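Local coordinates for protein putative dehydratase (Mesorhizobium loti, PDB 2POZ) that is of unknown function but belongs to the mandelate racemase/muconate lactonizing enzyme family and is probably a lyase, at residues Ala126-Trp131 / Glu151-Leu156; Glu201-Leu206 / Asp226-Glu231; His307-Ser312 / Glu332-Phe337. One frame throughout, in Å; residues are numbered along the deposited sequence.

Interaction 1. Residues Ala126-Trp131 / Glu151-Leu156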
loop_
_atom_site.group_PDB
_atom_site.type_symbol
_atom_site.label_atom_id
_atom_site.label_comp_id
_atom_site.label_asym_id
_atom_site.label_seq_id
_atom_site.Cartn_x
_atom_site.Cartn_y
_atom_site.Cartn_z
ATOM N N ALA A 126 25.504 28.944 -12.564
ATOM C CA ALA A 126 25.547 27.699 -13.311
ATOM C C ALA A 126 26.677 26.804 -12.847
ATOM O O ALA A 126 27.626 27.271 -12.235
ATOM C CB ALA A 126 25.714 27.995 -14.804
ATOM N N TYR A 127 26.556 25.512 -13.126
ATOM C CA TYR A 127 27.618 24.579 -12.802
ATOM C C TYR A 127 28.197 24.200 -14.159
ATOM O O TYR A 127 27.529 24.347 -15.182
ATOM C CB TYR A 127 27.086 23.349 -12.045
ATOM C CG TYR A 127 26.120 22.454 -12.789
ATOM C CD1 TYR A 127 26.570 21.532 -13.734
ATOM C CD2 TYR A 127 24.751 22.492 -12.507
ATOM C CE1 TYR A 127 25.678 20.663 -14.378
ATOM C CE2 TYR A 127 23.852 21.632 -13.145
ATOM C CZ TYR A 127 24.322 20.722 -14.077
ATOM O OH TYR A 127 23.434 19.884 -14.717
ATOM N N ALA A 128 29.439 23.741 -14.182
ATOM C CA ALA A 128 30.062 23.366 -15.441
ATOM C C ALA A 128 30.044 21.855 -15.697
ATOM O O ALA A 128 30.231 21.050 -14.786
ATOM C CB ALA A 128 31.512 23.892 -15.479
ATOM N N ASN A 129 29.803 21.487 -16.951
ATOM C CA ASN A 129 29.799 20.091 -17.368
ATOM C C ASN A 129 30.662 20.054 -18.632
ATOM O O ASN A 129 31.068 21.109 -19.137
ATOM C CB ASN A 129 28.375 19.625 -17.699
ATOM C CG ASN A 129 28.228 18.112 -17.676
ATOM O OD1 ASN A 129 29.215 17.377 -17.692
ATOM N ND2 ASN A 129 26.982 17.639 -17.650
ATOM N N GLY A 130 30.941 18.854 -19.133
ATOM C CA GLY A 130 31.731 18.707 -20.347
ATOM C C GLY A 130 33.196 19.114 -20.275
ATOM O O GLY A 130 33.843 19.296 -21.309
ATOM N N TRP A 131 33.732 19.239 -19.068
ATOM C CA TRP A 131 35.127 19.650 -18.891
ATOM C C TRP A 131 36.091 18.477 -18.713
ATOM O O TRP A 131 37.282 18.686 -18.495
ATOM C CB TRP A 131 35.241 20.568 -17.671
ATOM C CG TRP A 131 34.534 20.019 -16.443
ATOM C CD1 TRP A 131 33.217 20.183 -16.114
ATOM C CD2 TRP A 131 35.096 19.175 -15.429
ATOM N NE1 TRP A 131 32.925 19.494 -14.961
ATOM C CE2 TRP A 131 34.058 18.865 -14.520
ATOM C CE3 TRP A 131 36.377 18.647 -15.199
ATOM C CZ2 TRP A 131 34.257 18.048 -13.400
ATOM C CZ3 TRP A 131 36.573 17.836 -14.084
ATOM C CH2 TRP A 131 35.517 17.545 -13.200
ATOM N N GLU A 151 37.651 29.652 -14.755
ATOM C CA GLU A 151 36.582 30.443 -15.343
ATOM C C GLU A 151 35.611 30.966 -14.281
ATOM O O GLU A 151 34.711 31.745 -14.591
ATOM C CB GLU A 151 35.816 29.616 -16.377
ATOM C CG GLU A 151 36.556 29.405 -17.687
ATOM C CD GLU A 151 35.747 28.583 -18.674
ATOM O OE1 GLU A 151 35.651 27.347 -18.502
ATOM O OE2 GLU A 151 35.192 29.177 -19.620
ATOM N N GLY A 152 35.773 30.517 -13.040
ATOM C CA GLY A 152 34.907 31.002 -11.976
ATOM C C GLY A 152 33.731 30.147 -11.526
ATOM O O GLY A 152 32.917 30.603 -10.715
ATOM N N TYR A 153 33.625 28.924 -12.035
ATOM C CA TYR A 153 32.527 28.040 -11.640
ATOM C C TYR A 153 32.697 27.612 -10.188
ATOM O O TYR A 153 33.807 27.294 -9.752
ATOM C CB TYR A 153 32.487 26.804 -12.552
ATOM C CG TYR A 153 32.009 27.118 -13.947
ATOM C CD1 TYR A 153 30.648 27.233 -14.226
ATOM C CD2 TYR A 153 32.918 27.379 -14.975
ATOM C CE1 TYR A 153 30.201 27.609 -15.484
ATOM C CE2 TYR A 153 32.480 27.758 -16.245
ATOM C CZ TYR A 153 31.122 27.873 -16.485
ATOM O OH TYR A 153 30.682 28.300 -17.712
ATOM N N GLY A 154 31.596 27.609 -9.441
ATOM C CA GLY A 154 31.649 27.198 -8.049
ATOM C C GLY A 154 31.041 25.818 -7.897
ATOM O O GLY A 154 30.875 25.308 -6.789
ATOM N N ALA A 155 30.710 25.204 -9.028
ATOM C CA ALA A 155 30.105 23.884 -9.027
ATOM C C ALA A 155 30.444 23.141 -10.317
ATOM O O ALA A 155 30.462 23.723 -11.405
ATOM C CB ALA A 155 28.593 24.012 -8.864
ATOM N N LEU A 156 30.709 21.849 -10.183
ATOM C CA LEU A 156 31.078 21.018 -11.321
ATOM C C LEU A 156 30.323 19.694 -11.333
ATOM O O LEU A 156 30.142 19.066 -10.286
ATOM C CB LEU A 156 32.581 20.703 -11.267
ATOM C CG LEU A 156 33.596 21.839 -11.135
ATOM C CD1 LEU A 156 34.964 21.239 -10.819
ATOM C CD2 LEU A 156 33.648 22.662 -12.416
HETATM O O HOH W 1 29.095 28.405 -10.393
#
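Ala128 and Tyr153 meet side chain to side chain: the methyl CB of Ala128 sits over the middle of the phenol ring, 3.6 Å from the Tyr153 centroid and 12° off the ring normal, a CH-pi contact. The same ring offers its edge to a backbone oxygen, with Tyr153 CD1 3.6 Å from Ala126 O. The first torsion sets CG beside the backbone N and anti to the carbonyl carbon (chi1 -72°), the start from which the ring reaches Ala128. An alanine in place of Tyr153 would probably leave the Ala128 methyl without its aromatic cover and open a gap beside the carbonyl of Ala126.

Next to this pair the backbones join through a hydrogen bond from Ala128 N to Ala155 O (3.0 Å, 162°). Packing continues on both sides of that bond in the sequence. Tyr127 CB meets Ala155 CB at 3.6 Å, while the Tyr127 hydroxyl hydrogen-bonds to Lys157 NZ. Leu156 turns CD2 to the Ala128 methyl, 3.9 Å from Ala128 CB, and also lays CD2 over one face of the Trp131 indole, toward its rim. Leucine and indole cross at about a right angle, with Leu156 CB 3.8 Å from Trp131 CZ2.

Farther out, a water donates to Ala126 O at 2.6 Å and accepts from Gly154 N at 2.8 Å, bridging the two segments through their backbones. Gly152 ends helix 146-150 in a Schellman motif, and Pro148 of that helix covers Ala128, Trp131 and Leu156. A single bridge, Ala128 with Leu156, joins the segments; the run from strand 123-128 through helices to strand 155-158 is consistent with the first beta-alpha-beta step of the enolase-superfamily TIM barrel.

Interaction 2. Residues Glu201-Leu206 / Asp226-Glu231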
loop_
_atom_site.group_PDB
_atom_site.type_symbol
_atom_site.label_atom_id
_atom_site.label_comp_id
_atom_site.label_asym_id
_atom_site.label_seq_id
_atom_site.Cartn_x
_atom_site.Cartn_y
_atom_site.Cartn_z
ATOM N N GLU A 201 31.146 22.803 -5.160
ATOM C CA GLU A 201 30.032 21.867 -5.120
ATOM C C GLU A 201 30.246 20.863 -6.245
ATOM O O GLU A 201 30.533 21.237 -7.379
ATOM C CB GLU A 201 28.702 22.601 -5.325
ATOM C CG GLU A 201 28.503 23.780 -4.389
ATOM C CD GLU A 201 27.142 24.437 -4.540
ATOM O OE1 GLU A 201 26.713 24.683 -5.691
ATOM O OE2 GLU A 201 26.507 24.722 -3.503
ATOM N N LEU A 202 30.115 19.583 -5.929
ATOM C CA LEU A 202 30.307 18.550 -6.929
ATOM C C LEU A 202 29.034 17.745 -7.168
ATOM O O LEU A 202 28.380 17.299 -6.228
ATOM C CB LEU A 202 31.431 17.607 -6.499
ATOM C CG LEU A 202 32.801 18.257 -6.282
ATOM C CD1 LEU A 202 33.803 17.191 -5.861
ATOM C CD2 LEU A 202 33.255 18.949 -7.558
HETATM N N MSE A 203 28.684 17.575 -8.434
HETATM C CA MSE A 203 27.514 16.788 -8.791
HETATM C C MSE A 203 28.033 15.559 -9.527
HETATM O O MSE A 203 28.860 15.665 -10.430
HETATM C CB MSE A 203 26.566 17.576 -9.703
HETATM C CG MSE A 203 25.831 18.733 -9.034
HETATM SE SE MSE A 203 26.969 20.251 -8.560
HETATM C CE MSE A 203 25.570 21.546 -8.156
ATOM N N VAL A 204 27.562 14.389 -9.126
ATOM C CA VAL A 204 27.986 13.155 -9.760
ATOM C C VAL A 204 26.853 12.571 -10.604
ATOM O O VAL A 204 25.801 12.187 -10.083
ATOM C CB VAL A 204 28.434 12.118 -8.700
ATOM C CG1 VAL A 204 28.636 10.758 -9.342
ATOM C CG2 VAL A 204 29.735 12.577 -8.052
ATOM N N ASP A 205 27.072 12.523 -11.913
ATOM C CA ASP A 205 26.095 11.964 -12.843
ATOM C C ASP A 205 26.481 10.512 -13.124
ATOM O O ASP A 205 27.591 10.240 -13.594
ATOM C CB ASP A 205 26.080 12.784 -14.141
ATOM C CG ASP A 205 25.208 12.158 -15.232
ATOM O OD1 ASP A 205 24.302 11.355 -14.915
ATOM O OD2 ASP A 205 25.431 12.481 -16.414
ATOM N N LEU A 206 25.579 9.584 -12.807
ATOM C CA LEU A 206 25.838 8.168 -13.038
ATOM C C LEU A 206 25.245 7.715 -14.373
ATOM O O LEU A 206 25.526 6.617 -14.852
ATOM C CB LEU A 206 25.280 7.324 -11.885
ATOM C CG LEU A 206 25.869 7.647 -10.504
ATOM C CD1 LEU A 206 25.378 6.624 -9.476
ATOM C CD2 LEU A 206 27.395 7.638 -10.571
ATOM N N ASP A 226 31.488 14.637 0.119
ATOM C CA ASP A 226 30.574 15.785 0.095
ATOM C C ASP A 226 30.007 16.063 -1.293
ATOM O O ASP A 226 30.391 17.019 -1.965
ATOM C CB ASP A 226 31.282 17.033 0.645
ATOM C CG ASP A 226 30.340 18.221 0.809
ATOM O OD1 ASP A 226 29.184 18.018 1.241
ATOM O OD2 ASP A 226 30.759 19.363 0.521
ATOM N N ILE A 227 29.070 15.218 -1.700
ATOM C CA ILE A 227 28.438 15.322 -3.009
ATOM C C ILE A 227 27.112 16.080 -2.942
ATOM O O ILE A 227 26.247 15.763 -2.131
ATOM C CB ILE A 227 28.192 13.902 -3.589
ATOM C CG1 ILE A 227 29.496 13.091 -3.570
ATOM C CG2 ILE A 227 27.618 13.994 -4.990
ATOM C CD1 ILE A 227 30.652 13.730 -4.321
ATOM N N CYS A 228 26.957 17.084 -3.800
ATOM C CA CYS A 228 25.728 17.874 -3.838
ATOM C C CYS A 228 24.561 16.934 -4.189
ATOM O O CYS A 228 23.563 16.856 -3.466
ATOM C CB CYS A 228 25.869 18.991 -4.874
ATOM S SG CYS A 228 24.504 20.171 -4.907
ATOM N N PHE A 229 24.685 16.232 -5.308
ATOM C CA PHE A 229 23.670 15.260 -5.698
ATOM C C PHE A 229 24.197 14.251 -6.719
ATOM O O PHE A 229 25.226 14.477 -7.364
ATOM C CB PHE A 229 22.391 15.958 -6.219
ATOM C CG PHE A 229 22.552 16.694 -7.529
ATOM C CD1 PHE A 229 22.736 16.001 -8.726
ATOM C CD2 PHE A 229 22.432 18.083 -7.576
ATOM C CE1 PHE A 229 22.790 16.675 -9.944
ATOM C CE2 PHE A 229 22.485 18.770 -8.797
ATOM C CZ PHE A 229 22.662 18.063 -9.983
ATOM N N VAL A 230 23.505 13.121 -6.820
ATOM C CA VAL A 230 23.850 12.083 -7.774
ATOM C C VAL A 230 22.697 12.063 -8.782
ATOM O O VAL A 230 21.526 12.019 -8.396
ATOM C CB VAL A 230 24.003 10.690 -7.089
ATOM C CG1 VAL A 230 22.668 10.213 -6.532
ATOM C CG2 VAL A 230 24.539 9.683 -8.085
ATOM N N GLU A 231 23.035 12.114 -10.065
ATOM C CA GLU A 231 22.046 12.129 -11.138
ATOM C C GLU A 231 21.822 10.752 -11.763
ATOM O O GLU A 231 22.780 10.004 -12.014
ATOM C CB GLU A 231 22.481 13.120 -12.218
ATOM C CG GLU A 231 21.492 13.289 -13.359
ATOM C CD GLU A 231 21.992 14.271 -14.406
ATOM O OE1 GLU A 231 22.705 15.222 -14.024
ATOM O OE2 GLU A 231 21.665 14.096 -15.603
HETATM O O HOH W 2 29.392 19.157 -3.237
#
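Met203 and Phe229 meet across two neighbouring parallel strands of the TIM-barrel domain, 201-205 and 227-231, which helix 212-222 connects in a beta-alpha-beta unit. Followed outward, the side chain of Met203, modelled as selenomethionine, starts with CB near the Phe229 rim, 3.9 Å from Phe229 CZ. Its CG then comes down on the ring face, displaced toward the rim and 3.4 Å from Phe229 CE2, in a CH-pi contact. A bend at the second torsion (chi2 70°) leaves SE oblique to the ring in a Met-aromatic contact and 4.0 Å from Cys228 CB. The terminal CE ends 3.7 Å from Cys228 SG and, on its strand's other flank, also packs on Ala155.

Backbone bonds set this register. Val204 N donates to Phe229 O, and Val204 O accepts from Glu231 N at 2.8 Å; Leu206 N to Glu231 O continues the ladder. At the corner itself, Cys228 N donates to Leu202 O.

On the face of Met203 and Phe229, near the strands' C-terminal ends, the carboxylates of Asp205 and Glu231 stack with their planes 15° apart, Asp205 OD1 lying 3.9 Å from Glu231 OE2. These like charges would probably repel; Glu231 OE1 has a salt bridge to Lys157 NZ, and Asp205 OD1 a hydrogen bond from Ser207 N. With Glu257 OE1 also close to Glu231 OE2, the cluster of acids is consistent with the site where enolase-superfamily members hold magnesium. At the last rung the packing is tight, with Leu206 CG 3.4 Å from Val230 CG2.

Interaction 3. Residues His307-Ser312 / Glu332-Phe337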
loop_
_atom_site.group_PDB
_atom_site.type_symbol
_atom_site.label_atom_id
_atom_site.label_comp_id
_atom_site.label_asym_id
_atom_site.label_seq_id
_atom_site.Cartn_x
_atom_site.Cartn_y
_atom_site.Cartn_z
ATOM N N HIS A 307 18.170 20.700 -17.588
ATOM C CA HIS A 307 19.267 20.137 -18.346
ATOM C C HIS A 307 19.298 20.850 -19.689
ATOM O O HIS A 307 18.256 21.068 -20.319
ATOM C CB HIS A 307 19.071 18.638 -18.569
ATOM C CG HIS A 307 20.088 18.040 -19.485
ATOM N ND1 HIS A 307 19.821 17.754 -20.807
ATOM C CD2 HIS A 307 21.390 17.725 -19.288
ATOM C CE1 HIS A 307 20.914 17.287 -21.382
ATOM N NE2 HIS A 307 21.880 17.259 -20.484
ATOM N N VAL A 308 20.492 21.226 -20.122
ATOM C CA VAL A 308 20.640 21.900 -21.402
ATOM C C VAL A 308 21.985 21.578 -22.030
ATOM O O VAL A 308 23.032 21.792 -21.419
ATOM C CB VAL A 308 20.524 23.433 -21.258
ATOM C CG1 VAL A 308 19.128 23.805 -20.828
ATOM C CG2 VAL A 308 21.507 23.933 -20.236
ATOM N N CYS A 309 21.942 21.045 -23.243
ATOM C CA CYS A 309 23.153 20.721 -23.985
ATOM C C CYS A 309 22.861 20.719 -25.481
ATOM O O CYS A 309 22.431 19.714 -26.044
ATOM C CB CYS A 309 23.714 19.360 -23.575
ATOM S SG CYS A 309 25.279 18.972 -24.409
ATOM N N GLY A 310 23.096 21.863 -26.114
ATOM C CA GLY A 310 22.866 22.003 -27.540
ATOM C C GLY A 310 23.583 23.249 -28.017
ATOM O O GLY A 310 24.705 23.513 -27.602
ATOM N N SER A 311 22.947 24.019 -28.884
ATOM C CA SER A 311 23.568 25.237 -29.383
ATOM C C SER A 311 23.185 26.406 -28.468
ATOM O O SER A 311 22.461 26.228 -27.481
ATOM C CB SER A 311 23.080 25.525 -30.803
ATOM O OG SER A 311 21.744 26.005 -30.771
ATOM N N SER A 312 23.676 27.595 -28.795
ATOM C CA SER A 312 23.365 28.799 -28.024
ATOM C C SER A 312 21.855 29.058 -27.985
ATOM O O SER A 312 21.351 29.697 -27.057
ATOM C CB SER A 312 24.051 30.018 -28.646
ATOM O OG SER A 312 25.458 29.895 -28.624
ATOM N N GLU A 332 22.860 24.731 -16.108
ATOM C CA GLU A 332 23.922 23.841 -16.596
ATOM C C GLU A 332 24.597 24.383 -17.864
ATOM O O GLU A 332 23.921 24.764 -18.817
ATOM C CB GLU A 332 23.361 22.444 -16.895
ATOM C CG GLU A 332 24.389 21.493 -17.526
ATOM C CD GLU A 332 23.827 20.108 -17.802
ATOM O OE1 GLU A 332 22.663 20.023 -18.255
ATOM O OE2 GLU A 332 24.553 19.110 -17.586
ATOM N N HIS A 333 25.928 24.394 -17.883
ATOM C CA HIS A 333 26.663 24.893 -19.045
ATOM C C HIS A 333 27.863 23.998 -19.403
ATOM O O HIS A 333 28.487 23.406 -18.519
ATOM C CB HIS A 333 27.132 26.325 -18.764
ATOM C CG HIS A 333 27.731 27.014 -19.951
ATOM N ND1 HIS A 333 27.069 27.135 -21.153
ATOM C CD2 HIS A 333 28.922 27.636 -20.114
ATOM C CE1 HIS A 333 27.825 27.803 -22.006
ATOM N NE2 HIS A 333 28.956 28.118 -21.400
ATOM N N TYR A 334 28.152 23.891 -20.700
ATOM C CA TYR A 334 29.270 23.091 -21.216
ATOM C C TYR A 334 30.195 24.058 -21.966
ATOM O O TYR A 334 30.267 24.031 -23.194
ATOM C CB TYR A 334 28.781 22.031 -22.217
ATOM C CG TYR A 334 27.877 20.951 -21.659
ATOM C CD1 TYR A 334 28.309 19.625 -21.582
ATOM C CD2 TYR A 334 26.575 21.242 -21.252
ATOM C CE1 TYR A 334 27.459 18.611 -21.116
ATOM C CE2 TYR A 334 25.720 20.241 -20.783
ATOM C CZ TYR A 334 26.167 18.928 -20.722
ATOM O OH TYR A 334 25.313 17.936 -20.283
ATOM N N PRO A 335 30.919 24.918 -21.236
ATOM C CA PRO A 335 31.813 25.876 -21.894
ATOM C C PRO A 335 32.850 25.298 -22.871
ATOM O O PRO A 335 33.126 25.902 -23.903
ATOM C CB PRO A 335 32.447 26.621 -20.711
ATOM C CG PRO A 335 32.466 25.591 -19.635
ATOM C CD PRO A 335 31.105 24.941 -19.774
ATOM N N ALA A 336 33.403 24.129 -22.559
ATOM C CA ALA A 336 34.414 23.510 -23.423
ATOM C C ALA A 336 33.944 23.194 -24.850
ATOM O O ALA A 336 34.739 23.237 -25.793
ATOM C CB ALA A 336 34.964 22.236 -22.760
ATOM N N PHE A 337 32.661 22.882 -25.011
ATOM C CA PHE A 337 32.112 22.544 -26.327
ATOM C C PHE A 337 32.227 23.671 -27.349
ATOM O O PHE A 337 32.320 23.422 -28.553
ATOM C CB PHE A 337 30.641 22.122 -26.195
ATOM C CG PHE A 337 30.446 20.794 -25.513
ATOM C CD1 PHE A 337 31.477 20.211 -24.771
ATOM C CD2 PHE A 337 29.227 20.129 -25.600
ATOM C CE1 PHE A 337 31.296 18.989 -24.132
ATOM C CE2 PHE A 337 29.037 18.907 -24.964
ATOM C CZ PHE A 337 30.071 18.336 -24.228
HETATM O O HOH W 3 24.529 23.991 -21.690
#
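His307 and Tyr334 meet at the mouth of the enolase-superfamily barrel, where the loop after strand 303-304 passes beside the end of strand 331-333. Their side chains cross at about a right angle, His307 NE2 lying 3.5 Å from Tyr334 OH. The other ring nitrogen, ND1, hydrogen-bonds to Asp280 OD2, a His-Asp pair like that of the mandelate racemase active site, though its role in this protein is not established. At Val308 the backbone N appears to donate to Glu332 OE1 (3.1 Å), but that oxygen crowds the histidine ring in the model, so the bond is doubtful. Glu332 OE2 has partners of its own in Lys157 and Asn129. The carbonyl of Val308 comes to the edge of the Tyr334 ring, close to its plane and 3.2 Å from Tyr334 CE2. Cys309 follows with SG anti to the backbone N (chi1 -177°), which sets the sulfur above the centre of the Tyr334 ring, 3.8 Å from its centroid and 11° off the normal. That sulfur also touches a second aromatic residue obliquely: Cys309 SG lies 3.8 Å from Phe337 CE2.

The three contacts follow one another along the chain, each closing before the next opens, yet they share one barrel. Interactions 1 and 2 have centres about 13 Å apart and meet along adjacent strands 155-158 and 201-205, where the backbones of Leu156, Glu201 and Met203 bond. Interactions 1 and 3, about 11 Å apart between centres, join through neighbouring strands 123-128 and 331-333 and through Asn129, which reaches Glu332. Late strand 331-333 thus lies beside early strand 123-128, closing the ring. Interactions 2 and 3, centres about 18 Å and nearest atoms about 5 Å apart, do not touch, but Lys157 forms salt bridges with both Glu231 and Glu332, consistent with a common active site.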